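Local coordinates for protein TssK (Serratia sp. FS14, PDB 5Y0E) that probably serves as a trimeric baseplate component of the bacterial type VI secretion system, helping to join the baseplate to the membrane complex, at residues V7-T10 against E11-L15; F20-A23 against E24-L27. One frame throughout, in Å; residues are numbered along the deposited sequence.

Overall arrangement
Contacts 1 and 2 are consecutive pieces of the N-terminal region, and both are built into the trimer. Contact 1 is the partly buried loop that follows strand 6-7, whereas contact 2 is a buried pair of successive turns of helix 17-37, the next element in the chain. Their centres lie 14 Å apart, and they meet directly where V7 packs on Q22 and W9 on A23. Their chemistry differs with their place: the loop is held within itself by thioether, methyl and ring packing, the helix by regular main-chain hydrogen bonds. Both reach the other two subunits, and between copies W9 finds a different partner on the same helix, its ring stacking on F20 of a neighbouring subunit.

Contact 1: V7-T10 against E11-L15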
loop_
_atom_site.group_PDB
_atom_site.type_symbol
_atom_site.label_atom_id
_atom_site.label_comp_id
_atom_site.label_asym_id
_atom_site.label_seq_id
_atom_site.Cartn_x
_atom_site.Cartn_y
_atom_site.Cartn_z
ATOM N N VAL A 7 -13.702 -36.733 13.769
ATOM C CA VAL A 7 -14.475 -37.917 14.037
ATOM C C VAL A 7 -13.710 -39.163 13.630
ATOM O O VAL A 7 -13.082 -39.180 12.591
ATOM C CB VAL A 7 -15.811 -37.825 13.287
ATOM C CG1 VAL A 7 -16.528 -39.148 13.226
ATOM C CG2 VAL A 7 -16.694 -36.792 13.935
ATOM N N VAL A 8 -13.723 -40.186 14.470
ATOM C CA VAL A 8 -13.051 -41.438 14.138
ATOM C C VAL A 8 -14.053 -42.411 13.528
ATOM O O VAL A 8 -14.908 -42.954 14.227
ATOM C CB VAL A 8 -12.378 -42.057 15.361
ATOM C CG1 VAL A 8 -11.565 -43.249 14.931
ATOM C CG2 VAL A 8 -11.515 -41.035 16.044
ATOM N N TRP A 9 -13.893 -42.673 12.248
ATOM C CA TRP A 9 -14.719 -43.621 11.546
ATOM C C TRP A 9 -14.060 -44.995 11.650
ATOM O O TRP A 9 -13.060 -45.261 11.018
ATOM C CB TRP A 9 -14.867 -43.198 10.097
ATOM C CG TRP A 9 -15.190 -41.784 9.993
ATOM C CD1 TRP A 9 -14.324 -40.749 10.048
ATOM C CD2 TRP A 9 -16.480 -41.215 9.867
ATOM N NE1 TRP A 9 -14.986 -39.576 9.949
ATOM C CE2 TRP A 9 -16.321 -39.837 9.842
ATOM C CE3 TRP A 9 -17.759 -41.738 9.771
ATOM C CZ2 TRP A 9 -17.383 -38.985 9.713
ATOM C CZ3 TRP A 9 -18.795 -40.894 9.644
ATOM C CH2 TRP A 9 -18.613 -39.538 9.614
ATOM N N THR A 10 -14.620 -45.848 12.488
ATOM C CA THR A 10 -14.130 -47.197 12.708
ATOM C C THR A 10 -14.917 -48.185 11.858
ATOM O O THR A 10 -15.940 -47.860 11.263
ATOM C CB THR A 10 -14.240 -47.573 14.180
ATOM O OG1 THR A 10 -15.615 -47.565 14.560
ATOM C CG2 THR A 10 -13.499 -46.575 15.033
ATOM N N GLU A 11 -14.417 -49.408 11.804
ATOM C CA GLU A 11 -15.072 -50.463 11.051
ATOM C C GLU A 11 -16.171 -51.072 11.906
ATOM O O GLU A 11 -15.949 -51.429 13.061
ATOM C CB GLU A 11 -14.063 -51.526 10.629
ATOM C CG GLU A 11 -14.638 -52.586 9.736
ATOM C CD GLU A 11 -14.500 -52.248 8.275
ATOM O OE1 GLU A 11 -13.364 -52.052 7.797
ATOM O OE2 GLU A 11 -15.533 -52.170 7.578
ATOM N N GLY A 12 -17.365 -51.171 11.348
ATOM C CA GLY A 12 -18.497 -51.665 12.098
ATOM C C GLY A 12 -19.157 -50.655 13.003
ATOM O O GLY A 12 -20.079 -51.019 13.740
ATOM N N MET A 13 -18.706 -49.409 12.991
ATOM C CA MET A 13 -19.388 -48.376 13.747
ATOM C C MET A 13 -20.832 -48.281 13.283
ATOM O O MET A 13 -21.143 -48.476 12.111
ATOM C CB MET A 13 -18.678 -47.037 13.554
ATOM C CG MET A 13 -19.010 -45.967 14.582
ATOM S SD MET A 13 -17.967 -44.508 14.384
ATOM C CE MET A 13 -18.173 -44.210 12.643
ATOM N N PHE A 14 -21.733 -48.014 14.209
ATOM C CA PHE A 14 -23.105 -47.767 13.813
ATOM C C PHE A 14 -23.275 -46.288 13.486
ATOM O O PHE A 14 -22.920 -45.422 14.290
ATOM C CB PHE A 14 -24.085 -48.187 14.898
ATOM C CG PHE A 14 -25.494 -47.991 14.497
ATOM C CD1 PHE A 14 -25.931 -48.439 13.266
ATOM C CD2 PHE A 14 -26.372 -47.324 15.311
ATOM C CE1 PHE A 14 -27.222 -48.245 12.866
ATOM C CE2 PHE A 14 -27.671 -47.127 14.918
ATOM C CZ PHE A 14 -28.096 -47.589 13.689
ATOM N N LEU A 15 -23.718 -45.978 12.282
ATOM C CA LEU A 15 -23.840 -44.592 11.895
ATOM C C LEU A 15 -25.062 -43.897 12.429
ATOM O O LEU A 15 -26.142 -44.416 12.388
ATOM C CB LEU A 15 -23.834 -44.444 10.375
ATOM C CG LEU A 15 -22.586 -44.717 9.556
ATOM C CD1 LEU A 15 -22.885 -44.623 8.088
ATOM C CD2 LEU A 15 -21.469 -43.778 9.910
#
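V8 meets M13 through its carbonyl: M13 SD lies 3.4 Å from V8 O, a van der Waals approach made possible because the chain doubles back through a type II beta turn from T10 to M13. At the third position of that turn G12 takes a positive phi (81°), which suits glycine.

W9 comes next. One face of its indole is overlain, toward the rim, by V7 CG1, while the benzo part of the ring receives the returning chain. M13 CE approaches W9 CE3 obliquely at 3.8 Å and also touches W9 CA, because the M13 side chain, extended as far as SD, bends at its last torsion (chi3 50°). L15 arrives differently: its CD2 sits in the ring plane at the edge, 3.9 Å from W9 CZ3. W9 O accepts a hydrogen bond from N135 ND2 of the third subunit, so the loop is a piece of the trimer interface.

T10 closes the walk. Its hydroxyl stands between the backbone N and the carbonyl carbon (chi1 63°), a rotation that turns it across the M13 chain, with T10 OG1 3.3 Å from M13 CB.

Contact 2: F20-A23 against E24-L27; sequences FQQA and ENYL
N25 lies back along the backbone of the preceding turn, its CB 3.4 Å from Q22 O. With CG anti to its own carbonyl carbon (chi1 -80°), the side chain heads toward the N-terminal end of the segment, and CG comes to 3.6 Å from Q21 O. OD1 then stops 3.5 Å from Q21 O, oxygen beside oxygen, an approach in which neither atom can donate. On the other branch of the amide, ND2 is 4.1 Å from Q22 NE2, a loose contact between two amides whose planes are 56° apart; the hydrogen bond of ND2 goes instead to Y105 OH, tying the helix to another part of the chain.

All this rides on alpha-helical geometry within helix 17-37, in which each N-H reaches the carbonyl four residues back. N25 N bonds to Q21 O at 3.0 Å and Y26 N to Q22 O at 2.8 Å.

Y26 directs its ring away from the first turn, and its OH is hydrogen-bonded to E28 OE2 of the second subunit. L27 packs on L27 of both other subunits, consistent with three such helices gathering at the trimer centre. Its own CG rests 3.4 Å from A23 O, the carbonyl that accepts the hydrogen bond of L27 N.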
loop_
_atom_site.group_PDB
_atom_site.type_symbol
_atom_site.label_atom_id
_atom_site.label_comp_id
_atom_site.label_asym_id
_atom_site.label_seq_id
_atom_site.Cartn_x
_atom_site.Cartn_y
_atom_site.Cartn_z
ATOM N N PHE A 20 -22.119 -37.131 11.130
ATOM C CA PHE A 20 -22.025 -36.153 10.090
ATOM C C PHE A 20 -22.066 -34.752 10.634
ATOM O O PHE A 20 -21.416 -33.883 10.137
ATOM C CB PHE A 20 -23.134 -36.373 9.100
ATOM C CG PHE A 20 -23.101 -37.714 8.482
ATOM C CD1 PHE A 20 -23.618 -38.790 9.140
ATOM C CD2 PHE A 20 -22.530 -37.901 7.261
ATOM C CE1 PHE A 20 -23.580 -40.031 8.587
ATOM C CE2 PHE A 20 -22.489 -39.141 6.697
ATOM C CZ PHE A 20 -23.015 -40.209 7.367
ATOM N N GLN A 21 -22.847 -34.549 11.668
ATOM C CA GLN A 21 -22.958 -33.243 12.291
ATOM C C GLN A 21 -21.617 -32.782 12.840
ATOM O O GLN A 21 -21.123 -31.708 12.492
ATOM C CB GLN A 21 -24.011 -33.303 13.393
ATOM C CG GLN A 21 -25.404 -33.595 12.891
ATOM C CD GLN A 21 -26.407 -33.711 14.016
ATOM O OE1 GLN A 21 -26.044 -33.724 15.186
ATOM N NE2 GLN A 21 -27.669 -33.826 13.664
ATOM N N GLN A 22 -21.011 -33.591 13.708
ATOM C CA GLN A 22 -19.732 -33.219 14.286
ATOM C C GLN A 22 -18.650 -33.128 13.230
ATOM O O GLN A 22 -17.694 -32.365 13.385
ATOM C CB GLN A 22 -19.343 -34.229 15.347
ATOM C CG GLN A 22 -20.405 -34.432 16.369
ATOM C CD GLN A 22 -20.593 -33.224 17.234
ATOM O OE1 GLN A 22 -19.720 -32.881 18.013
ATOM N NE2 GLN A 22 -21.733 -32.575 17.111
ATOM N N ALA A 23 -18.782 -33.882 12.159
ATOM C CA ALA A 23 -17.796 -33.855 11.107
ATOM C C ALA A 23 -17.825 -32.546 10.371
ATOM O O ALA A 23 -16.797 -32.034 9.995
ATOM C CB ALA A 23 -17.997 -34.998 10.155
ATOM N N GLU A 24 -19.016 -32.041 10.095
ATOM C CA GLU A 24 -19.125 -30.724 9.483
ATOM C C GLU A 24 -18.637 -29.647 10.446
ATOM O O GLU A 24 -17.964 -28.698 10.033
ATOM C CB GLU A 24 -20.561 -30.462 9.018
ATOM C CG GLU A 24 -20.895 -31.138 7.677
ATOM C CD GLU A 24 -22.312 -30.896 7.139
ATOM O OE1 GLU A 24 -22.501 -30.902 5.902
ATOM O OE2 GLU A 24 -23.254 -30.704 7.937
ATOM N N ASN A 25 -18.915 -29.802 11.739
ATOM C CA ASN A 25 -18.340 -28.890 12.721
ATOM C C ASN A 25 -16.820 -28.886 12.631
ATOM O O ASN A 25 -16.196 -27.830 12.491
ATOM C CB ASN A 25 -18.784 -29.268 14.133
ATOM C CG ASN A 25 -20.177 -28.787 14.458
ATOM O OD1 ASN A 25 -20.922 -28.348 13.595
ATOM N ND2 ASN A 25 -20.538 -28.880 15.717
ATOM N N TYR A 26 -16.219 -30.051 12.684
ATOM C CA TYR A 26 -14.783 -30.135 12.631
ATOM C C TYR A 26 -14.200 -29.499 11.390
ATOM O O TYR A 26 -13.271 -28.731 11.462
ATOM C CB TYR A 26 -14.330 -31.587 12.736
ATOM C CG TYR A 26 -12.935 -31.803 12.257
ATOM C CD1 TYR A 26 -11.866 -31.533 13.062
ATOM C CD2 TYR A 26 -12.690 -32.242 10.992
ATOM C CE1 TYR A 26 -10.592 -31.697 12.619
ATOM C CE2 TYR A 26 -11.417 -32.411 10.548
ATOM C CZ TYR A 26 -10.376 -32.134 11.373
ATOM O OH TYR A 26 -9.113 -32.307 10.937
ATOM N N LEU A 27 -14.781 -29.791 10.254
ATOM C CA LEU A 27 -14.241 -29.258 9.018
ATOM C C LEU A 27 -14.445 -27.759 8.934
ATOM O O LEU A 27 -13.536 -27.031 8.523
ATOM C CB LEU A 27 -14.889 -29.952 7.835
ATOM C CG LEU A 27 -14.416 -31.375 7.602
ATOM C CD1 LEU A 27 -15.235 -31.967 6.491
ATOM C CD2 LEU A 27 -12.945 -31.391 7.240
#